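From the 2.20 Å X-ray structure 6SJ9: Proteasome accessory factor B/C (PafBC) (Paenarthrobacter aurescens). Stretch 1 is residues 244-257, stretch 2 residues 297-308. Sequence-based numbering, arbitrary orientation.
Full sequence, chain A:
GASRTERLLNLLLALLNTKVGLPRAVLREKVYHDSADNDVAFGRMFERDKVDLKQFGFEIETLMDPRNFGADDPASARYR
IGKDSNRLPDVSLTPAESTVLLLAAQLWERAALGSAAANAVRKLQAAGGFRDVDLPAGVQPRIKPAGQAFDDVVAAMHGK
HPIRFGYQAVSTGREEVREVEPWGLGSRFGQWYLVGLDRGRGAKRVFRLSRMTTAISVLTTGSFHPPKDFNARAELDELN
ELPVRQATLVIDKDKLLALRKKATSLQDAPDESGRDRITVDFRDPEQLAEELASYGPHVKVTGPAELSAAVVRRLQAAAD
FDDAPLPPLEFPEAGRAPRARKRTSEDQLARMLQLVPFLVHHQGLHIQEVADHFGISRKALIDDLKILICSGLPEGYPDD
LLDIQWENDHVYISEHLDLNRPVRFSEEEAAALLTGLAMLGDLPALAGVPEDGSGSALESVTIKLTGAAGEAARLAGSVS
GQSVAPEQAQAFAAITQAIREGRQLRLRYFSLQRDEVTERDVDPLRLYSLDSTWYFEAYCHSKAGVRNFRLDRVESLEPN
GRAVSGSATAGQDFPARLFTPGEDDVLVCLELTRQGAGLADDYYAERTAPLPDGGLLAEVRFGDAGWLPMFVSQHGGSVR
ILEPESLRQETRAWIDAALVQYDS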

# COMPACT_ATOMS: atom_id res chain seq x y z
N VAL A 244 -24.14 -9.64 -0.12
CA VAL A 244 -23.04 -10.48 -0.60
C VAL A 244 -23.51 -11.41 -1.71
O VAL A 244 -24.19 -12.41 -1.46
CB VAL A 244 -22.39 -11.25 0.56
CG1 VAL A 244 -21.62 -10.28 1.42
CG2 VAL A 244 -23.46 -11.88 1.39
N ARG A 245 -23.16 -11.09 -2.96
CA ARG A 245 -23.52 -11.85 -4.15
C ARG A 245 -22.40 -12.83 -4.53
O ARG A 245 -21.30 -12.78 -3.99
CB ARG A 245 -23.84 -10.90 -5.31
CG ARG A 245 -25.11 -10.04 -5.07
CD ARG A 245 -24.95 -8.58 -5.56
NE ARG A 245 -24.97 -8.50 -7.02
CZ ARG A 245 -24.91 -7.37 -7.72
NH1 ARG A 245 -24.82 -6.20 -7.10
NH2 ARG A 245 -24.93 -7.42 -9.04
N GLN A 246 -22.72 -13.77 -5.43
CA GLN A 246 -21.80 -14.82 -5.87
C GLN A 246 -21.45 -14.69 -7.35
O GLN A 246 -22.34 -14.57 -8.19
CB GLN A 246 -22.39 -16.22 -5.65
CG GLN A 246 -21.46 -17.35 -6.10
CD GLN A 246 -21.92 -18.74 -5.61
OE1 GLN A 246 -21.82 -19.07 -4.42
NE2 GLN A 246 -22.43 -19.55 -6.53
N ALA A 247 -20.15 -14.71 -7.64
CA ALA A 247 -19.63 -14.68 -9.00
C ALA A 247 -19.14 -16.07 -9.42
O ALA A 247 -18.65 -16.84 -8.60
CB ALA A 247 -18.48 -13.67 -9.10
N THR A 248 -19.28 -16.38 -10.72
CA THR A 248 -18.81 -17.63 -11.29
C THR A 248 -17.76 -17.30 -12.35
O THR A 248 -18.05 -16.58 -13.32
CB THR A 248 -19.96 -18.45 -11.88
OG1 THR A 248 -21.01 -18.55 -10.91
CG2 THR A 248 -19.50 -19.86 -12.23
N LEU A 249 -16.54 -17.81 -12.16
CA LEU A 249 -15.40 -17.41 -12.95
C LEU A 249 -14.69 -18.64 -13.50
O LEU A 249 -14.57 -19.66 -12.81
CB LEU A 249 -14.42 -16.57 -12.12
CG LEU A 249 -15.00 -15.39 -11.36
CD1 LEU A 249 -13.89 -14.73 -10.53
CD2 LEU A 249 -15.70 -14.36 -12.28
N VAL A 250 -14.25 -18.54 -14.75
CA VAL A 250 -13.33 -19.50 -15.35
C VAL A 250 -11.97 -18.84 -15.43
O VAL A 250 -11.84 -17.80 -16.08
CB VAL A 250 -13.80 -19.97 -16.73
CG1 VAL A 250 -12.73 -20.79 -17.37
CG2 VAL A 250 -15.09 -20.77 -16.62
N ILE A 251 -10.96 -19.47 -14.82
CA ILE A 251 -9.61 -18.93 -14.71
C ILE A 251 -8.58 -19.97 -15.15
O ILE A 251 -8.79 -21.17 -15.03
CB ILE A 251 -9.29 -18.50 -13.26
CG1 ILE A 251 -9.37 -19.71 -12.33
CG2 ILE A 251 -10.26 -17.44 -12.78
CD1 ILE A 251 -8.98 -19.37 -10.91
N ASP A 252 -7.47 -19.48 -15.70
CA ASP A 252 -6.36 -20.35 -16.09
C ASP A 252 -5.77 -21.04 -14.86
O ASP A 252 -5.57 -20.42 -13.81
CB ASP A 252 -5.27 -19.55 -16.79
CG ASP A 252 -5.75 -18.93 -18.09
OD1 ASP A 252 -6.91 -19.18 -18.49
OD2 ASP A 252 -4.96 -18.19 -18.72
N LYS A 253 -5.45 -22.33 -15.01
CA LYS A 253 -4.82 -23.06 -13.93
C LYS A 253 -3.48 -22.46 -13.55
O LYS A 253 -2.78 -21.88 -14.38
CB LYS A 253 -4.62 -24.52 -14.32
CG LYS A 253 -5.91 -25.30 -14.32
CD LYS A 253 -5.68 -26.76 -14.56
CE LYS A 253 -6.98 -27.55 -14.44
NZ LYS A 253 -7.23 -28.08 -13.06
N ASP A 254 -3.17 -22.52 -12.26
CA ASP A 254 -1.91 -22.00 -11.71
C ASP A 254 -1.75 -20.49 -11.86
O ASP A 254 -0.63 -19.98 -11.80
CB ASP A 254 -0.71 -22.74 -12.30
CG ASP A 254 -0.77 -24.24 -12.06
OD1 ASP A 254 -0.84 -24.63 -10.88
OD2 ASP A 254 -0.77 -25.02 -13.05
N LYS A 255 -2.85 -19.75 -12.04
CA LYS A 255 -2.78 -18.30 -12.16
C LYS A 255 -3.76 -17.63 -11.19
O LYS A 255 -4.69 -18.25 -10.68
CB LYS A 255 -3.08 -17.83 -13.59
CG LYS A 255 -2.03 -18.22 -14.60
CD LYS A 255 -0.69 -17.58 -14.24
CE LYS A 255 -0.03 -16.99 -15.46
NZ LYS A 255 -0.05 -17.99 -16.56
N LEU A 256 -3.51 -16.34 -10.94
CA LEU A 256 -4.42 -15.50 -10.16
C LEU A 256 -4.51 -16.00 -8.72
O LEU A 256 -5.56 -16.44 -8.23
CB LEU A 256 -5.79 -15.46 -10.84
CG LEU A 256 -5.79 -15.22 -12.35
CD1 LEU A 256 -7.20 -14.96 -12.85
CD2 LEU A 256 -4.88 -14.07 -12.73
N LEU A 257 -3.37 -15.94 -8.03
CA LEU A 257 -3.28 -16.53 -6.70
C LEU A 257 -4.11 -15.75 -5.69
O LEU A 257 -4.83 -16.35 -4.89
CB LEU A 257 -1.82 -16.67 -6.25
CG LEU A 257 -1.08 -17.94 -6.72
CD1 LEU A 257 -1.59 -19.15 -5.92
CD2 LEU A 257 -1.18 -18.23 -8.21
N PRO A 297 -6.94 -11.90 -20.11
CA PRO A 297 -7.36 -13.22 -20.62
C PRO A 297 -7.26 -14.34 -19.60
O PRO A 297 -7.78 -15.41 -19.86
CB PRO A 297 -6.40 -13.46 -21.79
CG PRO A 297 -5.15 -12.78 -21.33
CD PRO A 297 -5.59 -11.53 -20.59
N HIS A 298 -6.66 -14.12 -18.43
CA HIS A 298 -6.59 -15.18 -17.43
C HIS A 298 -7.93 -15.50 -16.78
O HIS A 298 -8.00 -16.46 -16.02
CB HIS A 298 -5.58 -14.82 -16.35
CG HIS A 298 -4.18 -14.71 -16.84
ND1 HIS A 298 -3.71 -15.40 -17.94
CD2 HIS A 298 -3.13 -13.97 -16.38
CE1 HIS A 298 -2.44 -15.10 -18.13
NE2 HIS A 298 -2.06 -14.24 -17.20
N VAL A 299 -8.98 -14.76 -17.07
CA VAL A 299 -10.27 -14.97 -16.42
C VAL A 299 -11.36 -14.62 -17.41
O VAL A 299 -11.23 -13.72 -18.24
CB VAL A 299 -10.39 -14.14 -15.11
CG1 VAL A 299 -10.25 -12.61 -15.35
CG2 VAL A 299 -11.72 -14.43 -14.40
N LYS A 300 -12.45 -15.38 -17.33
CA LYS A 300 -13.70 -15.06 -17.98
C LYS A 300 -14.80 -15.10 -16.93
O LYS A 300 -14.87 -16.05 -16.15
CB LYS A 300 -14.04 -16.07 -19.10
CG LYS A 300 -15.40 -15.82 -19.74
CD LYS A 300 -15.76 -16.97 -20.69
CE LYS A 300 -17.02 -16.71 -21.50
NZ LYS A 300 -17.43 -17.94 -22.30
N VAL A 301 -15.60 -14.04 -16.88
CA VAL A 301 -16.80 -14.05 -16.05
C VAL A 301 -17.86 -14.88 -16.77
O VAL A 301 -18.24 -14.55 -17.90
CB VAL A 301 -17.32 -12.63 -15.80
CG1 VAL A 301 -18.63 -12.68 -15.02
CG2 VAL A 301 -16.30 -11.79 -15.06
N THR A 302 -18.31 -15.98 -16.15
CA THR A 302 -19.47 -16.62 -16.74
C THR A 302 -20.77 -16.02 -16.20
O THR A 302 -21.75 -15.93 -16.94
CB THR A 302 -19.45 -18.14 -16.56
OG1 THR A 302 -19.45 -18.47 -15.16
CG2 THR A 302 -18.21 -18.75 -17.22
N GLY A 303 -20.79 -15.59 -14.94
CA GLY A 303 -21.94 -14.93 -14.39
C GLY A 303 -21.60 -14.24 -13.08
O GLY A 303 -20.53 -14.47 -12.52
N PRO A 304 -22.47 -13.33 -12.60
CA PRO A 304 -23.74 -12.86 -13.17
C PRO A 304 -23.51 -11.84 -14.28
O PRO A 304 -22.43 -11.26 -14.36
CB PRO A 304 -24.44 -12.23 -11.98
CG PRO A 304 -23.32 -11.65 -11.19
CD PRO A 304 -22.18 -12.66 -11.32
N ALA A 305 -24.56 -11.56 -15.04
CA ALA A 305 -24.44 -10.74 -16.24
C ALA A 305 -24.03 -9.30 -15.92
O ALA A 305 -23.37 -8.67 -16.73
CB ALA A 305 -25.75 -10.77 -17.03
N GLU A 306 -24.46 -8.76 -14.78
CA GLU A 306 -24.07 -7.40 -14.46
C GLU A 306 -22.57 -7.30 -14.23
O GLU A 306 -21.93 -6.32 -14.63
CB GLU A 306 -24.85 -6.91 -13.22
CG GLU A 306 -24.90 -5.37 -13.09
CD GLU A 306 -25.14 -4.85 -11.65
OE1 GLU A 306 -25.43 -5.67 -10.75
OE2 GLU A 306 -25.03 -3.61 -11.43
N LEU A 307 -21.98 -8.36 -13.65
CA LEU A 307 -20.53 -8.44 -13.48
C LEU A 307 -19.82 -8.57 -14.82
O LEU A 307 -18.80 -7.93 -15.06
CB LEU A 307 -20.19 -9.64 -12.58
CG LEU A 307 -18.71 -9.84 -12.38
CD1 LEU A 307 -18.23 -8.58 -11.75
CD2 LEU A 307 -18.50 -11.00 -11.45
N SER A 308 -20.32 -9.47 -15.66
CA SER A 308 -19.75 -9.68 -16.98
C SER A 308 -19.79 -8.40 -17.81
O SER A 308 -18.84 -8.08 -18.53
CB SER A 308 -20.51 -10.82 -17.68
OG SER A 308 -20.27 -10.81 -19.07

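Strands 245-252 and 299-303 run antiparallel, their axes 159° apart and 4.7 Å from each other at closest approach. Val250 and Lys300 form a hydrogen-bonded pair: Val250 N donates to Lys300 O (2.9 Å) and Lys300 N to Val250 O (2.8 Å). The ladder continues at one end with Asp252 N to His298 O (3.1 Å) and at the other with Thr248 N to Gly303 O (2.9 Å). Between Thr248 and Leu249 the register slips by one residue, a beta bulge that gathers donors around a single carbonyl: Thr248 O accepts from Thr302 N (2.9 Å) and, weakly, from Gly303 N (3.3 Å) and Thr302 OG1 (3.0 Å).

Leu249, Ile251, Val299 and Val301 share one buried face of the sheet, where Ile251 CG2 meets Val299 CG2 at 3.7 Å and Leu249 CD2 meets Val301 CG2 at 3.8 Å. Leu307, from the helix that follows Pro304, extends this apolar packing, its CD2 lying 3.6 Å from Ala247 CB. Beyond the strand, Leu256 CD1 reaches Val299 CB at 4.0 Å. Polar contacts lie toward both ends. His298 ND1 donates to Asp252 OD2 (3.2 Å), which approaches the imidazole edge near its plane. Arg245 NH2 and Glu306 OE1, oppositely charged, form a very short, hydrogen-bonded salt bridge (2.5 Å) that ties strand to helix.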